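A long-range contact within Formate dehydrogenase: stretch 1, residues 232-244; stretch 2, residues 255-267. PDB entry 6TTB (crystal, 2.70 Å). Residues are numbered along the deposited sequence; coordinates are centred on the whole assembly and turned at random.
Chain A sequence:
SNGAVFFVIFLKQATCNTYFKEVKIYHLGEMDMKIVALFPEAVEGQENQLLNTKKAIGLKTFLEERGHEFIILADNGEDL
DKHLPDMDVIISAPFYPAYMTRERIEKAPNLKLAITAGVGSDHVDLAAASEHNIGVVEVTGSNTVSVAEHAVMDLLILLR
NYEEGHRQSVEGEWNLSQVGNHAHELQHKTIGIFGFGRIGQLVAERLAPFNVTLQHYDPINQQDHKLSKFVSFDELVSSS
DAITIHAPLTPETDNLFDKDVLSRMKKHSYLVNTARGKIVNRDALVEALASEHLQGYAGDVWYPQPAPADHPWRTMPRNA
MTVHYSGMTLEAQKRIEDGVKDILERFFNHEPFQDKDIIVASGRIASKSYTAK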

# COMPACT_ATOMS: atom_id res chain seq x y z
N SER A 232 20.60 8.08 15.34
CA SER A 232 21.63 8.37 14.34
C SER A 232 21.30 7.71 12.99
O SER A 232 20.56 6.70 12.90
CB SER A 232 22.99 7.99 14.80
OG SER A 232 23.17 6.55 14.84
N PHE A 233 22.00 8.18 11.98
CA PHE A 233 21.88 7.62 10.65
C PHE A 233 22.42 6.20 10.67
O PHE A 233 21.74 5.25 10.29
CB PHE A 233 22.70 8.45 9.69
CG PHE A 233 22.61 7.95 8.29
CD1 PHE A 233 21.43 8.11 7.55
CD2 PHE A 233 23.68 7.35 7.69
CE1 PHE A 233 21.32 7.63 6.27
CE2 PHE A 233 23.61 6.96 6.35
CZ PHE A 233 22.42 7.06 5.66
N ASP A 234 23.62 6.05 11.19
CA ASP A 234 24.15 4.72 11.30
C ASP A 234 22.98 3.85 11.73
O ASP A 234 22.70 2.80 11.15
CB ASP A 234 25.33 4.66 12.28
N GLU A 235 22.31 4.31 12.78
CA GLU A 235 21.46 3.46 13.56
C GLU A 235 20.16 3.27 12.76
O GLU A 235 19.68 2.16 12.61
CB GLU A 235 21.24 4.16 14.89
CG GLU A 235 20.17 3.54 15.77
CD GLU A 235 20.50 2.14 16.21
OE1 GLU A 235 21.54 1.60 15.71
OE2 GLU A 235 19.68 1.55 17.02
N LEU A 236 19.64 4.37 12.19
CA LEU A 236 18.47 4.23 11.36
C LEU A 236 18.70 3.12 10.35
O LEU A 236 17.85 2.26 10.18
CB LEU A 236 18.21 5.54 10.63
CG LEU A 236 16.80 5.71 10.11
CD1 LEU A 236 16.01 6.57 11.10
CD2 LEU A 236 16.84 6.40 8.78
N VAL A 237 19.86 3.15 9.70
CA VAL A 237 20.14 2.25 8.59
C VAL A 237 20.10 0.83 9.08
O VAL A 237 19.62 -0.06 8.37
CB VAL A 237 21.50 2.53 7.94
CG1 VAL A 237 22.02 1.36 7.13
CG2 VAL A 237 21.49 3.80 7.16
N SER A 238 20.65 0.60 10.27
CA SER A 238 20.89 -0.80 10.64
C SER A 238 19.74 -1.38 11.45
O SER A 238 19.59 -2.58 11.44
CB SER A 238 22.20 -1.02 11.31
OG SER A 238 22.36 -0.09 12.34
N SER A 239 18.93 -0.54 12.10
CA SER A 239 17.91 -1.07 13.02
C SER A 239 16.51 -1.07 12.39
O SER A 239 15.61 -1.75 12.92
CB SER A 239 17.92 -0.39 14.38
OG SER A 239 17.71 1.04 14.24
N SER A 240 16.32 -0.31 11.27
CA SER A 240 14.98 -0.13 10.71
C SER A 240 14.52 -1.37 9.98
O SER A 240 15.30 -1.96 9.23
CB SER A 240 14.87 1.09 9.81
OG SER A 240 15.22 2.29 10.52
N ASP A 241 13.24 -1.76 10.23
CA ASP A 241 12.60 -2.81 9.45
C ASP A 241 12.38 -2.32 8.04
O ASP A 241 12.67 -3.02 7.08
CB ASP A 241 11.32 -3.31 10.09
CG ASP A 241 11.62 -4.12 11.35
OD1 ASP A 241 12.28 -5.15 11.22
OD2 ASP A 241 11.27 -3.64 12.47
N ALA A 242 11.92 -1.08 7.89
CA ALA A 242 12.00 -0.46 6.57
C ALA A 242 12.21 1.01 6.75
O ALA A 242 11.97 1.52 7.83
CB ALA A 242 10.76 -0.70 5.79
N ILE A 243 12.61 1.68 5.67
CA ILE A 243 12.98 3.08 5.74
C ILE A 243 12.26 3.84 4.65
O ILE A 243 12.19 3.41 3.47
CB ILE A 243 14.50 3.22 5.55
CG1 ILE A 243 15.28 2.71 6.77
CG2 ILE A 243 14.88 4.64 5.23
CD1 ILE A 243 16.76 2.42 6.52
N THR A 244 11.77 5.02 5.00
CA THR A 244 11.18 5.89 4.02
C THR A 244 11.95 7.19 4.04
O THR A 244 12.32 7.67 5.13
CB THR A 244 9.65 6.02 4.25
OG1 THR A 244 9.06 6.88 3.29
CG2 THR A 244 9.24 6.53 5.60
N ASN A 255 23.24 10.39 -4.11
CA ASN A 255 23.81 9.06 -4.13
C ASN A 255 24.12 8.49 -2.74
O ASN A 255 24.87 7.53 -2.64
CB ASN A 255 25.08 9.02 -4.93
CG ASN A 255 25.19 7.69 -5.62
OD1 ASN A 255 24.21 7.23 -6.23
ND2 ASN A 255 26.32 7.04 -5.53
N LEU A 256 23.43 8.98 -1.68
CA LEU A 256 23.67 8.52 -0.32
C LEU A 256 23.41 7.05 -0.18
O LEU A 256 24.09 6.42 0.55
CB LEU A 256 22.80 9.28 0.67
CG LEU A 256 22.97 8.81 2.13
CD1 LEU A 256 24.48 8.70 2.53
CD2 LEU A 256 22.20 9.70 3.10
N PHE A 257 22.30 6.54 -0.68
CA PHE A 257 22.02 5.10 -0.48
C PHE A 257 22.66 4.33 -1.62
O PHE A 257 21.99 4.15 -2.63
CB PHE A 257 20.52 4.86 -0.45
CG PHE A 257 19.84 5.30 0.81
CD1 PHE A 257 19.61 6.64 1.07
CD2 PHE A 257 19.44 4.37 1.76
CE1 PHE A 257 19.08 7.05 2.29
CE2 PHE A 257 18.85 4.78 2.96
CZ PHE A 257 18.66 6.13 3.21
N ASP A 258 24.01 4.25 -1.57
CA ASP A 258 24.83 3.57 -2.60
C ASP A 258 24.99 2.11 -2.23
O ASP A 258 24.25 1.62 -1.41
CB ASP A 258 26.23 4.19 -2.78
CG ASP A 258 27.01 4.37 -1.47
OD1 ASP A 258 26.42 4.16 -0.41
OD2 ASP A 258 28.25 4.80 -1.53
N LYS A 259 25.96 1.42 -2.84
CA LYS A 259 26.11 0.01 -2.51
C LYS A 259 26.34 -0.14 -1.01
O LYS A 259 25.82 -1.07 -0.37
CB LYS A 259 27.21 -0.72 -3.26
CG LYS A 259 27.21 -2.19 -2.86
CD LYS A 259 28.45 -3.12 -3.24
CE LYS A 259 28.24 -4.54 -2.70
NZ LYS A 259 28.91 -5.60 -3.50
N ASP A 260 27.04 0.85 -0.43
CA ASP A 260 27.59 0.70 0.91
C ASP A 260 26.51 0.73 1.95
O ASP A 260 26.48 -0.14 2.84
CB ASP A 260 28.48 1.88 1.25
CG ASP A 260 29.89 1.64 0.76
OD1 ASP A 260 30.23 0.44 0.44
OD2 ASP A 260 30.66 2.63 0.71
N VAL A 261 25.67 1.81 1.85
CA VAL A 261 24.51 2.02 2.69
C VAL A 261 23.47 0.90 2.50
O VAL A 261 23.00 0.33 3.47
CB VAL A 261 23.83 3.38 2.45
CG1 VAL A 261 22.67 3.52 3.43
CG2 VAL A 261 24.76 4.56 2.56
N LEU A 262 23.00 0.65 1.27
CA LEU A 262 22.14 -0.50 1.07
C LEU A 262 22.73 -1.63 1.87
O LEU A 262 22.04 -2.20 2.67
CB LEU A 262 22.04 -0.85 -0.42
CG LEU A 262 21.40 0.24 -1.28
CD1 LEU A 262 21.22 -0.18 -2.72
CD2 LEU A 262 20.07 0.70 -0.68
N SER A 263 24.02 -1.94 1.65
CA SER A 263 24.67 -3.09 2.29
C SER A 263 24.42 -3.16 3.82
O SER A 263 24.27 -4.22 4.37
CB SER A 263 26.19 -3.18 1.92
N ARG A 264 24.28 -2.00 4.48
CA ARG A 264 24.36 -1.85 5.95
C ARG A 264 22.96 -1.92 6.55
O ARG A 264 22.79 -1.93 7.78
CB ARG A 264 24.97 -0.46 6.31
CG ARG A 264 26.35 -0.21 5.71
CD ARG A 264 27.32 0.51 6.60
NE ARG A 264 27.43 1.88 6.14
CZ ARG A 264 26.71 2.90 6.61
NH1 ARG A 264 25.83 2.70 7.59
NH2 ARG A 264 26.88 4.13 6.13
N MET A 265 21.98 -1.81 5.68
CA MET A 265 20.57 -1.91 5.99
C MET A 265 20.27 -3.36 6.37
O MET A 265 20.99 -4.26 5.93
CB MET A 265 19.78 -1.53 4.74
CG MET A 265 19.63 -0.05 4.57
SD MET A 265 18.20 0.40 3.46
CE MET A 265 16.85 -0.29 4.45
N LYS A 266 19.27 -3.57 7.24
CA LYS A 266 18.95 -4.91 7.72
C LYS A 266 18.74 -5.86 6.53
O LYS A 266 18.23 -5.41 5.49
CB LYS A 266 17.62 -4.83 8.45
CG LYS A 266 17.69 -4.54 9.93
CD LYS A 266 16.82 -5.50 10.69
CE LYS A 266 15.65 -4.84 11.37
NZ LYS A 266 15.64 -5.30 12.78
N LYS A 267 19.10 -7.17 6.66
CA LYS A 267 18.73 -8.12 5.60
C LYS A 267 17.22 -8.18 5.57
O LYS A 267 16.61 -7.92 6.60
CB LYS A 267 19.41 -9.50 5.64

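The centre of this contact is apolar. Val-237, on helix 233-239, lies between the two helices and is buried. Its CG2 packs on Val-261 CG1 at 3.9 Å, and its CG1 meets Met-265 CG at 3.8 Å. A compact branched side chain suits this place: its CG2 packs on Val-261, and its CG1 lies against both Val-261 and Met-265. The same CG1 also comes within 3.4 Å of Arg-264 O.

One turn earlier, Phe-233 points toward the second stretch with chi1 in the t well. Its ring extends the apolar patch along the helix. Phe-233 CZ lies 3.7 Å from Leu-256 CD2 and 4.2 Å from Val-261 CG1. Phe-257 CZ sits at the edge of the Phe-233 ring, near its plane, 4.3 Å from Phe-233 CE1. A large flat side chain can touch all three of these residues at once.

Beyond the helix, Ile-243 on strand 242-244 also points toward the second stretch. Its CD1 reaches Met-265 CE at 3.4 Å. The CA-to-CB bond of Met-265 points away overall, but its long, flexible chain spans the distance between Val-237 and Ile-243. Both Ile-243 and Met-265 are buried.

The helix axes approach to 9.2 Å at an angle of 60°. The closest CA atoms are those of Ser-238 and Met-265, 4.8 Å apart. Here Met-265 CA lies 3.2 Å from Val-237 O in a nearly straight CA-H...O contact, with an angle of 173° at the hydrogen. No conventional hydrogen bond joins the two stretches, so packing does most of the work. Together they bury 617 Å².

Each helix start is capped within its own stretch. Ser-232 OG accepts from Glu-235 N, and Asp-258 OD1 accepts weakly from Val-261 N and Asp-260 N. Toward the end of the first helix, the hydroxyls of Ser-238, Ser-239 and Ser-240 donate to the backbone oxygens of Asp-234, Glu-235 and Leu-236. These small side chains turn back on their own helix.

Two long basic residues, Arg-264 and Lys-266, stand at the polar edge, together with Ser-238 and Asp-241 of the first stretch. Arg-264 is exposed, and its NH2 comes to 4.3 Å from Phe-233 CE2. Lys-266 has the largest area covered by the other stretch. Its aliphatic part runs past backbone oxygens, with Lys-266 CG 3.1 Å from Ser-238 O and 3.6 Å from Ser-240 O. Its amine then forms a long salt bridge, Lys-266 NZ to Asp-241 OD1 at 3.7 Å. Asp-241 OD2 is hydrogen-bonded elsewhere in the structure.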